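Local structure of protein of unknown function with a Fic domain (Bacteroides thetaiotaomicron VPI-5482, 3CUC) at residues K75-G80 against A203-N208; L176-L181 against Y214-I219; V238-T243 against L252-P257. The protein is of unknown function but belongs to the Fic/DOC family and has a mainly helical fold. All blocks are in the same frame, centred on the assembly; numbering follows the deposited sequence.

Contact 1: residues K75-G80 against A203-N208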
loop_
_atom_site.group_PDB
_atom_site.type_symbol
_atom_site.label_atom_id
_atom_site.label_comp_id
_atom_site.label_asym_id
_atom_site.label_seq_id
_atom_site.Cartn_x
_atom_site.Cartn_y
_atom_site.Cartn_z
ATOM N N LYS A 75 1.346 8.255 13.424
ATOM C CA LYS A 75 2.016 9.473 12.950
ATOM C C LYS A 75 3.139 9.170 11.949
ATOM O O LYS A 75 3.295 9.870 10.957
ATOM C CB LYS A 75 2.605 10.231 14.143
ATOM C CG LYS A 75 3.185 11.621 13.837
ATOM C CD LYS A 75 4.106 12.069 14.975
ATOM C CE LYS A 75 4.369 13.576 14.963
ATOM N NZ LYS A 75 5.245 13.977 16.108
ATOM N N ALA A 76 3.923 8.131 12.226
ATOM C CA ALA A 76 5.057 7.762 11.382
ATOM C C ALA A 76 4.569 7.261 10.021
ATOM O O ALA A 76 5.161 7.574 8.987
ATOM C CB ALA A 76 5.905 6.704 12.067
ATOM N N HIS A 77 3.482 6.490 10.028
ATOM C CA HIS A 77 2.863 6.019 8.797
ATOM C C HIS A 77 2.412 7.180 7.918
ATOM O O HIS A 77 2.496 7.108 6.694
ATOM C CB HIS A 77 1.673 5.114 9.105
ATOM C CG HIS A 77 1.066 4.495 7.891
ATOM N ND1 HIS A 77 0.085 5.120 7.155
ATOM C CD2 HIS A 77 1.306 3.312 7.277
ATOM C CE1 HIS A 77 -0.260 4.346 6.142
ATOM N NE2 HIS A 77 0.465 3.241 6.194
ATOM N N ASN A 78 1.933 8.254 8.533
ATOM C CA ASN A 78 1.533 9.424 7.752
ATOM C C ASN A 78 2.743 10.129 7.140
ATOM O O ASN A 78 2.647 10.702 6.063
ATOM C CB ASN A 78 0.737 10.411 8.594
ATOM C CG ASN A 78 0.209 11.557 7.779
ATOM O OD1 ASN A 78 -0.449 11.348 6.770
ATOM N ND2 ASN A 78 0.505 12.777 8.203
ATOM N N VAL A 79 3.877 10.098 7.843
ATOM C CA VAL A 79 5.131 10.607 7.287
ATOM C C VAL A 79 5.510 9.718 6.104
ATOM O O VAL A 79 5.967 10.205 5.073
ATOM C CB VAL A 79 6.277 10.649 8.347
ATOM C CG1 VAL A 79 7.609 10.986 7.695
ATOM C CG2 VAL A 79 5.949 11.653 9.454
ATOM N N GLY A 80 5.289 8.415 6.254
ATOM C CA GLY A 80 5.479 7.470 5.162
ATOM C C GLY A 80 4.638 7.801 3.944
ATOM O O GLY A 80 5.132 7.747 2.825
ATOM N N ALA A 203 3.607 -2.821 1.552
ATOM C CA ALA A 203 2.889 -3.284 0.363
ATOM C C ALA A 203 1.843 -2.258 -0.066
ATOM O O ALA A 203 1.824 -1.821 -1.218
ATOM C CB ALA A 203 2.236 -4.630 0.614
ATOM N N ARG A 204 0.999 -1.851 0.876
ATOM C CA ARG A 204 -0.105 -0.956 0.564
ATOM C C ARG A 204 0.381 0.444 0.231
ATOM O O ARG A 204 -0.223 1.138 -0.591
ATOM C CB ARG A 204 -1.111 -0.932 1.711
ATOM C CG ARG A 204 -1.928 -2.218 1.794
ATOM C CD ARG A 204 -3.015 -2.138 2.851
ATOM N NE ARG A 204 -2.438 -2.110 4.198
ATOM C CZ ARG A 204 -2.020 -3.180 4.880
ATOM N NH1 ARG A 204 -2.110 -4.402 4.372
ATOM N NH2 ARG A 204 -1.509 -3.021 6.086
ATOM N N LEU A 205 1.478 0.853 0.858
ATOM C CA LEU A 205 2.131 2.114 0.507
ATOM C C LEU A 205 2.682 2.067 -0.917
ATOM O O LEU A 205 2.584 3.043 -1.649
ATOM C CB LEU A 205 3.245 2.458 1.511
ATOM C CG LEU A 205 2.784 3.118 2.816
ATOM C CD1 LEU A 205 3.878 3.060 3.867
ATOM C CD2 LEU A 205 2.350 4.559 2.574
ATOM N N LEU A 206 3.258 0.932 -1.300
ATOM C CA LEU A 206 3.820 0.768 -2.639
ATOM C C LEU A 206 2.726 0.800 -3.708
ATOM O O LEU A 206 2.956 1.304 -4.806
ATOM C CB LEU A 206 4.648 -0.525 -2.744
ATOM C CG LEU A 206 5.973 -0.556 -1.971
ATOM C CD1 LEU A 206 6.539 -1.964 -1.941
ATOM C CD2 LEU A 206 6.992 0.425 -2.560
ATOM N N VAL A 207 1.541 0.281 -3.392
ATOM C CA VAL A 207 0.420 0.357 -4.324
ATOM C C VAL A 207 0.127 1.814 -4.611
ATOM O O VAL A 207 0.073 2.233 -5.766
ATOM C CB VAL A 207 -0.861 -0.287 -3.768
ATOM C CG1 VAL A 207 -2.074 0.141 -4.591
ATOM C CG2 VAL A 207 -0.732 -1.798 -3.738
ATOM N N ASN A 208 -0.044 2.589 -3.549
ATOM C CA ASN A 208 -0.396 3.989 -3.701
ATOM C C ASN A 208 0.741 4.829 -4.271
ATOM O O ASN A 208 0.494 5.890 -4.856
ATOM C CB ASN A 208 -0.924 4.553 -2.382
ATOM C CG ASN A 208 -2.329 4.055 -2.063
ATOM O OD1 ASN A 208 -3.110 3.738 -2.964
ATOM N ND2 ASN A 208 -2.655 3.988 -0.782
#
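H77 meets L205 with one ring nitrogen and is held by the other: ND1 is hydrogen-bonded to OD1 of N37 on helix 22-42, whereas NE2 is turned to the leucine. CG of the histidine lies anti to its own backbone N (chi1 -175°), which brings the imidazole from helix 68-89 to the side of helix 199-213, although the CB itself leaves the backbone at a tangent to that helix. NE2 then comes within 4.1 Å of L205 CG, and it is also 4.1 Å from L205 CD1. The leucine approaches the ring obliquely, and the two side chains lie alongside each other, running antiparallel. The N37 bond and the ring of F36, planes about 55° apart, probably limit the rotation of the imidazole from the side of helix 22-42.

L205 points its CB toward helix 68-89. The second branch, CD2, passes the histidine and reaches the main chain one turn further on, 4.2 Å from G80 C. G80 has no side chain, so the leucine methyl rests directly on the peptide backbone, and the CA atoms of G80 and L205 are 7.8 Å apart. The glycine stays within the helix through its backbone bond from G80 N to A76 O, 2.9 Å long. I107 adds to the apolar cover of L205.

One residue before L205, R204 makes a salt bridge with E44 and a hydrogen bond with S40; the spacing of these two residues is consistent with the (S/T)xxxE(G/N) inhibitory motif of Fic proteins. The contact, buried near the middle of the chain, thus packs helix 68-89 against helix 199-213, which carries the end of the HPFx(D/E)GNGRxxR Fic signature, R204 being its last arginine.

Contact 2: residues L176-L181 against Y214-I219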
loop_
_atom_site.group_PDB
_atom_site.type_symbol
_atom_site.label_atom_id
_atom_site.label_comp_id
_atom_site.label_asym_id
_atom_site.label_seq_id
_atom_site.Cartn_x
_atom_site.Cartn_y
_atom_site.Cartn_z
ATOM N N LEU A 176 2.153 -2.693 -18.844
ATOM C CA LEU A 176 1.170 -2.889 -17.767
ATOM C C LEU A 176 0.429 -1.591 -17.406
ATOM O O LEU A 176 1.016 -0.498 -17.422
ATOM C CB LEU A 176 1.850 -3.454 -16.514
ATOM C CG LEU A 176 2.510 -4.832 -16.641
ATOM C CD1 LEU A 176 3.415 -5.089 -15.456
ATOM C CD2 LEU A 176 1.474 -5.940 -16.773
ATOM N N THR A 177 -0.861 -1.721 -17.087
ATOM C CA THR A 177 -1.632 -0.609 -16.529
ATOM C C THR A 177 -1.133 -0.356 -15.107
ATOM O O THR A 177 -0.626 -1.274 -14.460
ATOM C CB THR A 177 -3.157 -0.897 -16.462
ATOM O OG1 THR A 177 -3.441 -1.826 -15.405
ATOM C CG2 THR A 177 -3.679 -1.440 -17.777
ATOM N N PRO A 178 -1.264 0.887 -14.611
ATOM C CA PRO A 178 -0.850 1.158 -13.227
ATOM C C PRO A 178 -1.506 0.267 -12.176
ATOM O O PRO A 178 -0.863 -0.050 -11.179
ATOM C CB PRO A 178 -1.239 2.629 -13.027
ATOM C CG PRO A 178 -1.167 3.206 -14.399
ATOM C CD PRO A 178 -1.729 2.114 -15.281
ATOM N N VAL A 179 -2.757 -0.141 -12.390
ATOM C CA VAL A 179 -3.440 -1.024 -11.432
ATOM C C VAL A 179 -2.778 -2.397 -11.427
ATOM O O VAL A 179 -2.528 -2.970 -10.362
ATOM C CB VAL A 179 -4.948 -1.168 -11.738
ATOM C CG1 VAL A 179 -5.629 -2.076 -10.716
ATOM C CG2 VAL A 179 -5.610 0.196 -11.739
ATOM N N GLU A 180 -2.487 -2.907 -12.623
ATOM C CA GLU A 180 -1.802 -4.190 -12.776
ATOM C C GLU A 180 -0.415 -4.160 -12.143
ATOM O O GLU A 180 -0.070 -5.039 -11.354
ATOM C CB GLU A 180 -1.667 -4.554 -14.259
ATOM C CG GLU A 180 -2.976 -4.937 -14.935
ATOM C CD GLU A 180 -2.873 -4.975 -16.454
ATOM O OE1 GLU A 180 -1.879 -4.462 -17.016
ATOM O OE2 GLU A 180 -3.796 -5.520 -17.093
ATOM N N LEU A 181 0.373 -3.149 -12.498
ATOM C CA LEU A 181 1.741 -3.024 -12.002
ATOM C C LEU A 181 1.736 -2.884 -10.483
ATOM O O LEU A 181 2.571 -3.481 -9.797
ATOM C CB LEU A 181 2.456 -1.828 -12.654
ATOM C CG LEU A 181 3.909 -1.562 -12.223
ATOM C CD1 LEU A 181 4.780 -2.793 -12.393
ATOM C CD2 LEU A 181 4.505 -0.387 -12.981
ATOM N N TYR A 214 1.338 7.748 -11.499
ATOM C CA TYR A 214 0.674 7.760 -12.800
ATOM C C TYR A 214 -0.686 8.466 -12.778
ATOM O O TYR A 214 -1.539 8.207 -13.614
ATOM C CB TYR A 214 0.567 6.327 -13.347
ATOM C CG TYR A 214 1.934 5.691 -13.528
ATOM C CD1 TYR A 214 2.811 6.163 -14.492
ATOM C CD2 TYR A 214 2.359 4.647 -12.717
ATOM C CE1 TYR A 214 4.070 5.612 -14.659
ATOM C CE2 TYR A 214 3.620 4.085 -12.879
ATOM C CZ TYR A 214 4.470 4.578 -13.857
ATOM O OH TYR A 214 5.722 4.039 -14.034
ATOM N N GLY A 215 -0.876 9.382 -11.835
ATOM C CA GLY A 215 -2.041 10.269 -11.839
ATOM C C GLY A 215 -3.382 9.648 -11.469
ATOM O O GLY A 215 -4.434 10.199 -11.799
ATOM N N TYR A 216 -3.360 8.507 -10.789
ATOM C CA TYR A 216 -4.589 7.901 -10.306
ATOM C C TYR A 216 -4.805 8.331 -8.864
ATOM O O TYR A 216 -3.842 8.609 -8.154
ATOM C CB TYR A 216 -4.507 6.380 -10.363
ATOM C CG TYR A 216 -4.619 5.780 -11.746
ATOM C CD1 TYR A 216 -3.673 6.056 -12.724
ATOM C CD2 TYR A 216 -5.658 4.902 -12.063
ATOM C CE1 TYR A 216 -3.769 5.496 -13.991
ATOM C CE2 TYR A 216 -5.761 4.334 -13.324
ATOM C CZ TYR A 216 -4.815 4.626 -14.278
ATOM O OH TYR A 216 -4.924 4.057 -15.523
ATOM N N PRO A 217 -6.068 8.375 -8.417
ATOM C CA PRO A 217 -6.304 8.621 -7.003
ATOM C C PRO A 217 -5.906 7.398 -6.199
ATOM O O PRO A 217 -6.138 6.271 -6.635
ATOM C CB PRO A 217 -7.815 8.817 -6.925
ATOM C CG PRO A 217 -8.342 8.040 -8.063
ATOM C CD PRO A 217 -7.325 8.184 -9.154
HETATM N N MSE A 218 -5.313 7.620 -5.037
HETATM C CA MSE A 218 -4.834 6.525 -4.214
HETATM C C MSE A 218 -6.008 5.760 -3.591
HETATM O O MSE A 218 -7.122 6.288 -3.482
HETATM C CB MSE A 218 -3.866 7.060 -3.164
HETATM C CG MSE A 218 -2.547 7.482 -3.777
HETATM SE SE MSE A 218 -1.366 8.295 -2.517
HETATM C CE MSE A 218 -2.257 10.045 -2.271
ATOM N N ILE A 219 -5.759 4.507 -3.217
ATOM C CA ILE A 219 -6.823 3.635 -2.722
ATOM C C ILE A 219 -6.666 3.295 -1.240
ATOM O O ILE A 219 -5.570 3.379 -0.673
ATOM C CB ILE A 219 -6.937 2.320 -3.551
ATOM C CG1 ILE A 219 -5.667 1.471 -3.439
ATOM C CG2 ILE A 219 -7.221 2.637 -5.017
ATOM C CD1 ILE A 219 -5.896 0.024 -3.739
#
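Over one face of the Y216 ring lies P178, whose CB sits 3.9 Å from Y216 CE1; at the edge of the same ring, in its plane, is the carbonyl carbon of Y214, and the ring of Y11 stacks with it from outside the two segments. The pyrrolidine crosses Y216 at about a right angle, and its foremost atom is P178 CG, 3.5 Å from Y216 CE1. Further along the ring P178 CD approaches the phenol oxygen Y216 OH at 3.7 Å. Next to P178, V179 adds its CG2 branch obliquely to the same ring, 4.4 Å from Y216 CE2.

The second tyrosine meets the same proline carbon. P178 CG lies 3.7 Å from Y214 CB, and the ring of Y214 receives it obliquely. P178 CG thus sits in the angle formed by Y214 CB and the Y216 ring, which chi1 of -74°, with CG anti to the carbonyl carbon, places with one face under P178 CB.

Each segment is shaped by a helix end. Helix 178-192 starts with a capping box: E180 N donates to T177 OG1 at 3.1 Å, and the N-H of T177 approaches E180 OE1 tilted out of the carboxylate plane. Helix 199-213 ends in a Schellman motif with G215, of positive phi, at C-prime; the turn delivers Y214 and Y216 to the proline.

No hydrogen bond crosses between the segments. The two helix ends are joined almost entirely by apolar contacts, with the phenol oxygen touching only proline carbons, so the contact probably depends on the fit of the surfaces rather than on directed bonds, while the polar bonds serve to fix the local turns.

Contact 3: residues V238-T243 against L252-P257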
loop_
_atom_site.group_PDB
_atom_site.type_symbol
_atom_site.label_atom_id
_atom_site.label_comp_id
_atom_site.label_asym_id
_atom_site.label_seq_id
_atom_site.Cartn_x
_atom_site.Cartn_y
_atom_site.Cartn_z
ATOM N N VAL A 238 -2.312 -20.229 -4.144
ATOM C CA VAL A 238 -2.484 -21.576 -4.696
ATOM C C VAL A 238 -2.092 -21.614 -6.183
ATOM O O VAL A 238 -1.565 -22.615 -6.663
ATOM C CB VAL A 238 -3.939 -22.109 -4.514
ATOM C CG1 VAL A 238 -3.985 -23.637 -4.708
ATOM C CG2 VAL A 238 -4.499 -21.731 -3.136
ATOM N N GLU A 239 -2.331 -20.511 -6.891
ATOM C CA GLU A 239 -2.066 -20.420 -8.331
ATOM C C GLU A 239 -0.575 -20.295 -8.669
ATOM O O GLU A 239 -0.075 -20.985 -9.556
ATOM C CB GLU A 239 -2.821 -19.219 -8.928
ATOM C CG GLU A 239 -2.987 -19.253 -10.444
ATOM C CD GLU A 239 -3.782 -20.460 -10.919
ATOM O OE1 GLU A 239 -4.618 -20.974 -10.147
ATOM O OE2 GLU A 239 -3.567 -20.902 -12.066
ATOM N N ALA A 240 0.120 -19.402 -7.965
ATOM C CA ALA A 240 1.520 -19.077 -8.274
ATOM C C ALA A 240 2.479 -20.203 -7.899
ATOM O O ALA A 240 3.381 -20.530 -8.668
ATOM C CB ALA A 240 1.931 -17.781 -7.577
ATOM N N GLY A 241 2.275 -20.788 -6.721
ATOM C CA GLY A 241 3.155 -21.838 -6.196
ATOM C C GLY A 241 3.575 -21.476 -4.786
ATOM O O GLY A 241 3.859 -20.311 -4.509
ATOM N N LEU A 242 3.619 -22.467 -3.897
ATOM C CA LEU A 242 3.752 -22.211 -2.452
ATOM C C LEU A 242 5.175 -21.860 -1.969
ATOM O O LEU A 242 5.352 -21.449 -0.813
ATOM C CB LEU A 242 3.196 -23.401 -1.654
ATOM C CG LEU A 242 1.681 -23.605 -1.767
ATOM C CD1 LEU A 242 1.276 -25.019 -1.357
ATOM C CD2 LEU A 242 0.937 -22.548 -0.942
ATOM N N THR A 243 6.173 -22.005 -2.847
ATOM C CA THR A 243 7.570 -21.698 -2.494
ATOM C C THR A 243 7.806 -20.191 -2.560
ATOM O O THR A 243 7.110 -19.489 -3.295
ATOM C CB THR A 243 8.609 -22.396 -3.434
ATOM O OG1 THR A 243 8.809 -21.608 -4.615
ATOM C CG2 THR A 243 8.174 -23.812 -3.818
ATOM N N LEU A 252 1.138 -11.989 -13.907
ATOM C CA LEU A 252 -0.091 -11.201 -13.839
ATOM C C LEU A 252 -1.327 -12.114 -13.826
ATOM O O LEU A 252 -2.264 -11.897 -13.054
ATOM C CB LEU A 252 -0.157 -10.210 -15.010
ATOM C CG LEU A 252 -1.208 -9.102 -14.929
ATOM C CD1 LEU A 252 -1.008 -8.260 -13.680
ATOM C CD2 LEU A 252 -1.159 -8.229 -16.167
ATOM N N ASN A 253 -1.307 -13.149 -14.663
ATOM C CA ASN A 253 -2.441 -14.065 -14.781
ATOM C C ASN A 253 -2.653 -14.907 -13.525
ATOM O O ASN A 253 -3.773 -15.339 -13.249
ATOM C CB ASN A 253 -2.282 -14.971 -16.008
ATOM C CG ASN A 253 -2.416 -14.208 -17.327
ATOM O OD1 ASN A 253 -2.579 -14.809 -18.390
ATOM N ND2 ASN A 253 -2.347 -12.883 -17.261
ATOM N N ASP A 254 -1.576 -15.146 -12.777
ATOM C CA ASP A 254 -1.677 -15.815 -11.479
ATOM C C ASP A 254 -2.460 -14.981 -10.461
ATOM O O ASP A 254 -3.247 -15.536 -9.684
ATOM C CB ASP A 254 -0.284 -16.118 -10.905
ATOM C CG ASP A 254 0.477 -17.167 -11.706
ATOM O OD1 ASP A 254 -0.163 -17.981 -12.404
ATOM O OD2 ASP A 254 1.726 -17.177 -11.626
ATOM N N ILE A 255 -2.250 -13.660 -10.477
ATOM C CA ILE A 255 -2.815 -12.771 -9.450
ATOM C C ILE A 255 -4.065 -11.999 -9.896
ATOM O O ILE A 255 -4.426 -10.983 -9.289
ATOM C CB ILE A 255 -1.747 -11.774 -8.892
ATOM C CG1 ILE A 255 -1.362 -10.694 -9.919
ATOM C CG2 ILE A 255 -0.506 -12.532 -8.437
ATOM C CD1 ILE A 255 -0.858 -9.403 -9.278
ATOM N N LEU A 256 -4.741 -12.503 -10.924
ATOM C CA LEU A 256 -5.899 -11.824 -11.506
ATOM C C LEU A 256 -7.010 -11.464 -10.495
ATOM O O LEU A 256 -7.560 -10.363 -10.563
ATOM C CB LEU A 256 -6.457 -12.658 -12.660
ATOM C CG LEU A 256 -7.346 -11.953 -13.684
ATOM C CD1 LEU A 256 -6.958 -12.369 -15.103
ATOM C CD2 LEU A 256 -8.823 -12.242 -13.405
ATOM N N PRO A 257 -7.333 -12.367 -9.544
ATOM C CA PRO A 257 -8.341 -11.984 -8.537
ATOM C C PRO A 257 -7.941 -10.759 -7.690
ATOM O O PRO A 257 -8.808 -9.967 -7.302
ATOM C CB PRO A 257 -8.471 -13.237 -7.656
ATOM C CG PRO A 257 -7.844 -14.344 -8.422
ATOM C CD PRO A 257 -6.832 -13.737 -9.333
#
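D254 carries the contact, and its side chain runs along the last turn of helix 226-240. CB starts toward E239, 4.2 Å from E239 CG. At the carboxyl carbon the neighbour changes, D254 CG lying 4.1 Å from A240 CA. The two oxygens then part: OD1 stays by the glutamate, 3.7 Å from E239 CG, and OD2 goes to the alanine, 3.9 Å from A240 CA. OD2 is also hydrogen-bonded to the backbone N of T251, just before the segment, which ties the aspartate back onto its own turn.

E239 meets D254 a second time through the main chain, with E239 CG 3.8 Å from D254 O. Its chain leaves with CG anti to the backbone N (chi1 -162°) and bends at chi2 (61°), bringing E239 OE2 to 4.5 Å from D254 OD1. The two carboxylates, their planes 51° apart, are like charges; if both are ionised, each would probably raise the proton affinity of the other, an effect that solvent would probably soften, E239 being exposed.

Beyond A240 the chain leaves the helix at G241, whose carbonyl oxygen is bonded to R191. I255, whose CB points away from 238-243, packs on C236 of the same helix 226-240 and on helix 178-192. This is surface packing at the periphery of a mainly helical Fic fold, joining the C-terminal end of helix 226-240 to the turn that leads into helix 256-277.

Overall arrangement
From the N terminus, helix 68-89 supplies the first half of contact 1, and the loop it opens closes only at 203-208, 123 residues on. Contact 2 opens inside that span at 176-181 and closes at 214-219, so the two cross. They also touch: N208 OD1 probably accepts a hydrogen bond from I219 N, linking helix 199-213 to the loop after it. Contact 3 follows both in series and closes a short local loop between helices 226-240 and 256-277. Its L252 packs on L176 and E180 of contact 2, whereas contact 1 lies about 9 Å away at the nearest atoms. Buried centre and periphery are thus bridged through contact 2.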